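Local atomic coordinates of aromatic amino acid aminotransferase I (PDB entry 6HNU), a protein that probably catalyses, with pyridoxal 5'-phosphate as cofactor, amino-group transfer from aromatic L-amino acids to 2-oxoglutarate, giving aromatic oxo-acids and L-glutamate. Residues L12-S17 with K238-I243; T151-G156 with K206-Y211. All blocks are in the same frame, centred on the assembly; numbering follows the deposited sequence.

Contact 1. Residues L12-S17 with K238-I243; sequences LTHLLS and KYDFLI
His14 and Asp240 reach toward each other tip to tip and meet in a single hydrogen bond, from His14 NE2 to Asp240 OD2 at 2.9 Å. The N-H...O angle of 166° shows that the bond is nearly straight. OD2 lies close to the imidazole plane and accepts through its syn lone pair, the one on the side of OD1, while the ring and the carboxylate are twisted 46° apart. Asp240 presents the carboxylate with CG anti to its backbone N (chi1 -170°). Its other oxygen, OD1, is taken by Arg291 in a salt bridge, so each oxygen has its own partner; both neighbours would be expected to favour the ionised carboxylate.

Asp240, with its positive phi, sits in the short turn between helix 226-239 and strand 242-246, part of the beta-alpha-beta crossover that runs from strand 209-212 to its parallel neighbour in the large mixed sheet of this pyridoxal-phosphate-dependent aminotransferase. The 3-10 turn 13-15 of the N-terminal arm packs against this turn and the start of the strand. Its Leu15 N to Leu12 O bond (2.8 Å) closes the turn, and the first side-chain bonds of Leu12 and Leu15 point toward 238-243.

Leu12 and Leu15 each run alongside the Leu242 side chain, antiparallel to it, and the contact is between methyl groups: Leu12 CD1 lies 3.6 Å from Leu242 CD2, and Leu15 CD1 lies 3.7 Å from that same methyl. Leu242 CD2 thus touches both. The polar and apolar parts adjoin, because Asp240 OD1 is 3.9 Å from Leu12 CD2 and also 3.9 Å from Leu15 CD1. Leu15 CD2 also lies 4.0 Å from the backbone O of Asp240.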
ATOM      1  N   LEU B  12     -22.015  15.387  -2.199  1.00 26.46           N
ATOM      2  CA  LEU B  12     -21.172  15.401  -3.417  1.00 25.66           C
ATOM      3  C   LEU B  12     -21.061  13.987  -3.977  1.00 26.49           C
ATOM      4  O   LEU B  12     -20.117  13.712  -4.749  1.00 23.97           O
ATOM      5  CB  LEU B  12     -19.811  16.009  -3.057  1.00 24.85           C
ATOM      6  CG  LEU B  12     -19.855  17.462  -2.578  1.00 25.19           C
ATOM      7  CD1 LEU B  12     -18.455  17.983  -2.258  1.00 26.21           C
ATOM      8  CD2 LEU B  12     -20.503  18.369  -3.609  1.00 25.25           C
ATOM      9  N   THR B  13     -21.988  13.092  -3.638  1.00 26.88           N
ATOM     10  CA  THR B  13     -21.844  11.680  -4.083  1.00 26.04           C
ATOM     11  C   THR B  13     -21.978  11.653  -5.613  1.00 24.85           C
ATOM     12  O   THR B  13     -21.357  10.797  -6.225  1.00 23.62           O
ATOM     13  CB  THR B  13     -22.721  10.717  -3.269  1.00 27.13           C
ATOM     14  OG1 THR B  13     -24.050  11.173  -3.410  1.00 27.60           O
ATOM     15  CG2 THR B  13     -22.337  10.630  -1.803  1.00 28.58           C
ATOM     16  N   HIS B  14     -22.583  12.661  -6.246  1.00 23.43           N
ATOM     17  CA  HIS B  14     -22.636  12.763  -7.728  1.00 23.16           C
ATOM     18  C   HIS B  14     -21.226  12.973  -8.331  1.00 22.66           C
ATOM     19  O   HIS B  14     -21.046  12.802  -9.555  1.00 22.08           O
ATOM     20  CB  HIS B  14     -23.641  13.856  -8.155  1.00 24.07           C
ATOM     21  CG  HIS B  14     -23.254  15.234  -7.715  1.00 23.43           C
ATOM     22  ND1 HIS B  14     -23.467  15.684  -6.432  1.00 22.83           N
ATOM     23  CD2 HIS B  14     -22.651  16.242  -8.366  1.00 23.79           C
ATOM     24  CE1 HIS B  14     -23.043  16.930  -6.325  1.00 24.21           C
ATOM     25  NE2 HIS B  14     -22.518  17.287  -7.492  1.00 24.23           N
ATOM     26  N   LEU B  15     -20.205  13.297  -7.543  1.00 23.07           N
ATOM     27  CA  LEU B  15     -18.844  13.502  -8.121  1.00 22.20           C
ATOM     28  C   LEU B  15     -18.026  12.205  -8.047  1.00 21.64           C
ATOM     29  O   LEU B  15     -16.935  12.141  -8.674  1.00 19.40           O
ATOM     30  CB  LEU B  15     -18.171  14.669  -7.394  1.00 21.61           C
ATOM     31  CG  LEU B  15     -18.861  16.010  -7.628  1.00 23.47           C
ATOM     32  CD1 LEU B  15     -18.090  17.122  -6.934  1.00 22.10           C
ATOM     33  CD2 LEU B  15     -19.025  16.284  -9.127  1.00 23.50           C
ATOM     34  N   LEU B  16     -18.521  11.189  -7.325  1.00 20.56           N
ATOM     35  CA  LEU B  16     -17.885   9.845  -7.354  1.00 20.47           C
ATOM     36  C   LEU B  16     -17.974   9.277  -8.771  1.00 21.90           C
ATOM     37  O   LEU B  16     -18.986   9.514  -9.449  1.00 22.54           O
ATOM     38  CB  LEU B  16     -18.587   8.908  -6.375  1.00 20.16           C
ATOM     39  CG  LEU B  16     -18.466   9.258  -4.904  1.00 18.82           C
ATOM     40  CD1 LEU B  16     -19.480   8.471  -4.103  1.00 21.08           C
ATOM     41  CD2 LEU B  16     -17.041   9.010  -4.361  1.00 19.54           C
ATOM     42  N   SER B  17     -16.945   8.552  -9.196  1.00 21.13           N
ATOM     43  CA  SER B  17     -16.966   7.692 -10.395  1.00 21.70           C
ATOM     44  C   SER B  17     -18.066   6.623 -10.206  1.00 22.88           C
ATOM     45  O   SER B  17     -18.330   6.197  -9.034  1.00 20.20           O
ATOM     46  CB  SER B  17     -15.622   7.079 -10.631  1.00 23.71           C
ATOM     47  OG  SER B  17     -15.434   5.936  -9.824  1.00 23.55           O
ATOM     48  N   LYS B 238     -18.428  27.354  -7.369  1.00 24.10           N
ATOM     49  CA  LYS B 238     -19.273  27.942  -8.444  1.00 24.88           C
ATOM     50  C   LYS B 238     -19.415  26.909  -9.551  1.00 25.23           C
ATOM     51  O   LYS B 238     -20.515  26.778 -10.106  1.00 22.76           O
ATOM     52  CB  LYS B 238     -18.666  29.266  -8.933  1.00 26.00           C
ATOM     53  CG  LYS B 238     -19.276  29.883 -10.192  1.00 25.76           C
ATOM     54  CD  LYS B 238     -18.586  31.176 -10.622  1.00 26.53           C
ATOM     55  CE  LYS B 238     -19.240  31.848 -11.819  1.00 27.91           C
ATOM     56  NZ  LYS B 238     -18.489  33.060 -12.235  1.00 28.04           N
ATOM     57  N   TYR B 239     -18.357  26.167  -9.868  1.00 23.13           N
ATOM     58  CA  TYR B 239     -18.438  25.202 -10.982  1.00 20.62           C
ATOM     59  C   TYR B 239     -18.616  23.775 -10.447  1.00 20.69           C
ATOM     60  O   TYR B 239     -18.699  22.871 -11.253  1.00 21.66           O
ATOM     61  CB  TYR B 239     -17.235  25.366 -11.893  1.00 21.90           C
ATOM     62  CG  TYR B 239     -17.231  26.702 -12.567  1.00 21.13           C
ATOM     63  CD1 TYR B 239     -18.074  26.932 -13.653  1.00 22.01           C
ATOM     64  CD2 TYR B 239     -16.474  27.748 -12.078  1.00 20.12           C
ATOM     65  CE1 TYR B 239     -18.084  28.156 -14.293  1.00 22.17           C
ATOM     66  CE2 TYR B 239     -16.495  28.993 -12.679  1.00 22.37           C
ATOM     67  CZ  TYR B 239     -17.300  29.193 -13.806  1.00 22.35           C
ATOM     68  OH  TYR B 239     -17.336  30.412 -14.414  1.00 23.89           O
ATOM     69  N   ASP B 240     -18.680  23.602  -9.128  1.00 21.29           N
ATOM     70  CA  ASP B 240     -18.936  22.280  -8.489  1.00 21.91           C
ATOM     71  C   ASP B 240     -17.915  21.220  -8.912  1.00 18.94           C
ATOM     72  O   ASP B 240     -18.294  20.180  -9.438  1.00 18.79           O
ATOM     73  CB  ASP B 240     -20.370  21.824  -8.755  1.00 22.21           C
ATOM     74  CG  ASP B 240     -20.753  20.608  -7.937  1.00 22.19           C
ATOM     75  OD1 ASP B 240     -20.162  20.424  -6.849  1.00 20.01           O
ATOM     76  OD2 ASP B 240     -21.608  19.837  -8.427  1.00 23.27           O
ATOM     77  N   PHE B 241     -16.642  21.416  -8.559  1.00 18.23           N
ATOM     78  CA  PHE B 241     -15.593  20.382  -8.657  1.00 17.75           C
ATOM     79  C   PHE B 241     -14.914  20.333  -7.284  1.00 18.37           C
ATOM     80  O   PHE B 241     -15.051  21.303  -6.504  1.00 17.80           O
ATOM     81  CB  PHE B 241     -14.654  20.594  -9.855  1.00 18.92           C
ATOM     82  CG  PHE B 241     -13.907  21.906  -9.899  1.00 20.22           C
ATOM     83  CD1 PHE B 241     -12.778  22.122  -9.115  1.00 18.08           C
ATOM     84  CD2 PHE B 241     -14.313  22.922 -10.746  1.00 20.26           C
ATOM     85  CE1 PHE B 241     -12.141  23.352  -9.135  1.00 18.82           C
ATOM     86  CE2 PHE B 241     -13.642  24.132 -10.800  1.00 18.37           C
ATOM     87  CZ  PHE B 241     -12.549  24.337 -10.004  1.00 19.16           C
ATOM     88  N   LEU B 242     -14.243  19.227  -6.979  1.00 18.42           N
ATOM     89  CA  LEU B 242     -13.508  19.078  -5.696  1.00 18.12           C
ATOM     90  C   LEU B 242     -12.137  19.735  -5.786  1.00 17.19           C
ATOM     91  O   LEU B 242     -11.600  19.969  -6.879  1.00 16.24           O
ATOM     92  CB  LEU B 242     -13.343  17.596  -5.340  1.00 18.73           C
ATOM     93  CG  LEU B 242     -14.612  16.757  -5.371  1.00 20.27           C
ATOM     94  CD1 LEU B 242     -14.284  15.293  -5.362  1.00 23.34           C
ATOM     95  CD2 LEU B 242     -15.520  17.112  -4.229  1.00 22.58           C
ATOM     96  N   ILE B 243     -11.521  19.952  -4.634  1.00 15.53           N
ATOM     97  CA  ILE B 243     -10.097  20.358  -4.607  1.00 16.65           C
ATOM     98  C   ILE B 243      -9.362  19.263  -3.858  1.00 15.91           C
ATOM     99  O   ILE B 243      -9.768  18.946  -2.717  1.00 14.14           O
ATOM    100  CB  ILE B 243      -9.886  21.747  -3.969  1.00 17.04           C
ATOM    101  CG1 ILE B 243     -10.481  22.876  -4.808  1.00 18.29           C
ATOM    102  CG2 ILE B 243      -8.414  21.982  -3.662  1.00 16.42           C
ATOM    103  CD1 ILE B 243     -10.572  24.193  -4.068  1.00 19.25           C
TER

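Contact 2. Residues T151-G156 with K206-Y211; sequences TFCSKG and KPKFLY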
ATOM      1  N   THR B 151     -11.394   6.894  -7.037  1.00 17.01           N
ATOM      2  CA  THR B 151     -12.647   7.243  -6.334  1.00 17.80           C
ATOM      3  C   THR B 151     -13.445   8.256  -7.168  1.00 17.11           C
ATOM      4  O   THR B 151     -14.662   8.091  -7.244  1.00 17.67           O
ATOM      5  CB  THR B 151     -12.312   7.760  -4.937  1.00 19.12           C
ATOM      6  OG1 THR B 151     -11.623   6.688  -4.287  1.00 18.63           O
ATOM      7  CG2 THR B 151     -13.519   8.238  -4.164  1.00 20.00           C
ATOM      8  N   PHE B 152     -12.787   9.235  -7.817  1.00 17.77           N
ATOM      9  CA  PHE B 152     -13.504  10.376  -8.454  1.00 17.28           C
ATOM     10  C   PHE B 152     -13.417  10.366  -9.985  1.00 18.59           C
ATOM     11  O   PHE B 152     -14.094  11.193 -10.583  1.00 21.77           O
ATOM     12  CB  PHE B 152     -12.989  11.691  -7.894  1.00 16.53           C
ATOM     13  CG  PHE B 152     -13.240  11.845  -6.424  1.00 15.70           C
ATOM     14  CD1 PHE B 152     -14.529  11.911  -5.932  1.00 15.64           C
ATOM     15  CD2 PHE B 152     -12.191  11.869  -5.525  1.00 15.89           C
ATOM     16  CE1 PHE B 152     -14.771  12.072  -4.573  1.00 14.97           C
ATOM     17  CE2 PHE B 152     -12.433  11.993  -4.169  1.00 15.05           C
ATOM     18  CZ  PHE B 152     -13.718  12.090  -3.693  1.00 15.23           C
ATOM     19  N   CYS B 153     -12.668   9.469 -10.594  1.00 17.09           N
ATOM     20  CA  CYS B 153     -12.388   9.514 -12.056  1.00 18.47           C
ATOM     21  C   CYS B 153     -12.607   8.166 -12.734  1.00 23.24           C
ATOM     22  O   CYS B 153     -12.126   7.157 -12.210  1.00 23.75           O
ATOM     23  CB  CYS B 153     -10.952   9.950 -12.294  1.00 18.53           C
ATOM     24  SG  CYS B 153     -10.602  11.600 -11.624  1.00 19.73           S
ATOM     25  N   SER B 154     -13.306   8.185 -13.886  1.00 26.52           N
ATOM     26  CA  SER B 154     -13.385   7.083 -14.869  1.00 25.88           C
ATOM     27  C   SER B 154     -12.445   7.455 -16.020  1.00 25.94           C
ATOM     28  O   SER B 154     -12.146   8.684 -16.180  1.00 21.45           O
ATOM     29  CB  SER B 154     -14.818   6.848 -15.339  1.00 27.02           C
ATOM     30  OG  SER B 154     -15.778   6.842 -14.252  1.00 26.53           O
ATOM     31  N   LYS B 155     -12.011   6.463 -16.798  1.00 22.05           N
ATOM     32  CA  LYS B 155     -11.196   6.662 -18.014  1.00 23.94           C
ATOM     33  C   LYS B 155     -11.878   7.698 -18.922  1.00 25.39           C
ATOM     34  O   LYS B 155     -13.125   7.652 -19.047  1.00 21.61           O
ATOM     35  CB  LYS B 155     -11.003   5.345 -18.762  1.00 29.86           C
ATOM     36  CG  LYS B 155     -10.202   5.507 -20.042  1.00 33.66           C
ATOM     37  CD  LYS B 155     -10.105   4.268 -20.917  1.00 40.69           C
ATOM     38  CE  LYS B 155      -9.845   4.641 -22.367  1.00 43.03           C
ATOM     39  NZ  LYS B 155      -9.594   3.448 -23.212  1.00 46.11           N
ATOM     40  N   GLY B 156     -11.104   8.654 -19.448  1.00 24.14           N
ATOM     41  CA  GLY B 156     -11.589   9.740 -20.326  1.00 23.44           C
ATOM     42  C   GLY B 156     -12.085  10.950 -19.548  1.00 22.30           C
ATOM     43  O   GLY B 156     -12.385  11.964 -20.177  1.00 23.70           O
ATOM     44  N   LYS B 206     -17.602  18.631 -17.129  1.00 24.77           N
ATOM     45  CA  LYS B 206     -16.731  19.445 -16.261  1.00 24.55           C
ATOM     46  C   LYS B 206     -15.634  18.569 -15.666  1.00 21.73           C
ATOM     47  O   LYS B 206     -15.748  17.348 -15.567  1.00 21.27           O
ATOM     48  CB  LYS B 206     -17.573  20.120 -15.191  1.00 29.02           C
ATOM     49  CG  LYS B 206     -18.360  19.185 -14.290  1.00 34.08           C
ATOM     50  CD  LYS B 206     -19.168  19.920 -13.230  1.00 38.02           C
ATOM     51  CE  LYS B 206     -19.849  21.160 -13.781  1.00 40.66           C
ATOM     52  NZ  LYS B 206     -20.905  21.640 -12.863  1.00 38.21           N
ATOM     53  N   PRO B 207     -14.513  19.177 -15.258  1.00 21.40           N
ATOM     54  CA  PRO B 207     -13.453  18.429 -14.609  1.00 21.58           C
ATOM     55  C   PRO B 207     -13.977  17.950 -13.253  1.00 19.59           C
ATOM     56  O   PRO B 207     -14.725  18.661 -12.644  1.00 20.20           O
ATOM     57  CB  PRO B 207     -12.294  19.417 -14.432  1.00 21.26           C
ATOM     58  CG  PRO B 207     -12.722  20.680 -15.118  1.00 24.48           C
ATOM     59  CD  PRO B 207     -14.222  20.609 -15.326  1.00 23.04           C
ATOM     60  N   LYS B 208     -13.522  16.779 -12.798  1.00 19.84           N
ATOM     61  CA  LYS B 208     -13.948  16.213 -11.489  1.00 18.42           C
ATOM     62  C   LYS B 208     -13.328  17.000 -10.345  1.00 16.84           C
ATOM     63  O   LYS B 208     -13.991  17.170  -9.318  1.00 15.43           O
ATOM     64  CB  LYS B 208     -13.569  14.737 -11.412  1.00 20.05           C
ATOM     65  CG  LYS B 208     -14.087  13.928 -12.584  1.00 20.92           C
ATOM     66  CD  LYS B 208     -15.591  14.023 -12.828  1.00 22.99           C
ATOM     67  CE  LYS B 208     -16.443  13.636 -11.635  1.00 26.45           C
ATOM     68  NZ  LYS B 208     -16.415  12.166 -11.409  1.00 25.91           N
ATOM     69  N   PHE B 209     -12.102  17.468 -10.509  1.00 16.94           N
ATOM     70  CA  PHE B 209     -11.428  18.211  -9.432  1.00 16.82           C
ATOM     71  C   PHE B 209     -10.195  18.943  -9.956  1.00 16.83           C
ATOM     72  O   PHE B 209      -9.698  18.719 -11.096  1.00 16.86           O
ATOM     73  CB  PHE B 209     -11.096  17.232  -8.296  1.00 17.30           C
ATOM     74  CG  PHE B 209     -10.157  16.096  -8.606  1.00 13.95           C
ATOM     75  CD1 PHE B 209      -8.796  16.307  -8.819  1.00 14.89           C
ATOM     76  CD2 PHE B 209     -10.610  14.793  -8.574  1.00 15.21           C
ATOM     77  CE1 PHE B 209      -7.947  15.254  -9.082  1.00 15.88           C
ATOM     78  CE2 PHE B 209      -9.746  13.732  -8.800  1.00 15.56           C
ATOM     79  CZ  PHE B 209      -8.409  13.962  -9.041  1.00 15.11           C
ATOM     80  N   LEU B 210      -9.660  19.755  -9.056  1.00 17.73           N
ATOM     81  CA  LEU B 210      -8.345  20.408  -9.194  1.00 16.48           C
ATOM     82  C   LEU B 210      -7.378  19.755  -8.216  1.00 16.94           C
ATOM     83  O   LEU B 210      -7.747  19.582  -7.047  1.00 16.42           O
ATOM     84  CB  LEU B 210      -8.476  21.914  -8.930  1.00 15.85           C
ATOM     85  CG  LEU B 210      -7.149  22.631  -8.666  1.00 15.76           C
ATOM     86  CD1 LEU B 210      -6.306  22.729  -9.914  1.00 17.44           C
ATOM     87  CD2 LEU B 210      -7.384  24.018  -8.089  1.00 16.30           C
ATOM     88  N   TYR B 211      -6.222  19.350  -8.730  1.00 16.73           N
ATOM     89  CA  TYR B 211      -5.108  18.747  -7.968  1.00 16.52           C
ATOM     90  C   TYR B 211      -4.098  19.864  -7.743  1.00 16.02           C
ATOM     91  O   TYR B 211      -3.575  20.373  -8.721  1.00 17.09           O
ATOM     92  CB  TYR B 211      -4.514  17.549  -8.738  1.00 15.58           C
ATOM     93  CG  TYR B 211      -3.212  17.015  -8.189  1.00 14.65           C
ATOM     94  CD1 TYR B 211      -3.168  16.351  -6.974  1.00 14.72           C
ATOM     95  CD2 TYR B 211      -2.017  17.201  -8.862  1.00 14.68           C
ATOM     96  CE1 TYR B 211      -1.985  15.898  -6.430  1.00 14.29           C
ATOM     97  CE2 TYR B 211      -0.811  16.750  -8.350  1.00 14.11           C
ATOM     98  CZ  TYR B 211      -0.797  16.110  -7.118  1.00 13.95           C
ATOM     99  OH  TYR B 211       0.383  15.682  -6.611  1.00 12.61           O
TER
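Phe152, in the last turn of helix 141-152, meets the other segment in two ways. Its carbonyl O accepts a hydrogen bond from Lys208 NZ at 2.6 Å, with a C=O...N angle of 152° and the donor tilted 26° from the carbonyl plane. Lys208 makes this short reach by folding up: its chain bends at chi2, chi3 and chi4, and Lys208 CG lies 3.4 Å from Phe152 O, the oxygen that NZ binds, so the aliphatic part curls round the carbonyl. NZ has a second acceptor, Leu15 O. Phe152 CB, meanwhile, touches the edge of the Phe209 ring, near its plane, at 3.9 Å from Phe209 CE2; the Phe152 side chain also touches Leu317 and Tyr321 of helix 315-327.

Cys153 is the first residue to leave helical geometry. Its SG lies 3.6 Å from Phe209 CE2 and 4.6 Å from the ring centroid, 52° off the normal, which makes an oblique sulfur-aromatic contact. CE2 is therefore shared by the two residues. The Phe209 side chain also touches Ile159 of strand 158-162 and Leu242 and Ile244 of strand 242-246.

The arrangement belongs to the large domain of fold-type I aminotransferases: the C-terminal end of helix 141-152 packs on the start of strand 209-212, whose Tyr211 touches the pyridoxal phosphate, while the Phe209 side chain stays about 12 Å from the cofactor.

How the contacts relate
The two contacts, with centres 9 Å apart, lie mainly in the buried interior of the large domain and reach neighbouring parallel strands of one sheet: contact 1 at 242-246, contact 2 at 209-212. They join directly, since Lys208 NZ is 2.8 Å from Leu15 O in a probable hydrogen bond, and Leu210 N probably bonds to Leu242 O across the strands. Contact 1 brings in the N-terminal arm and has an exposed margin at His14, where a side-chain carboxylate is the acceptor. Contact 2, by contrast, ties a helix end to the sheet, uses a backbone carbonyl as acceptor and adds aromatic and sulfur packing to its apolar part.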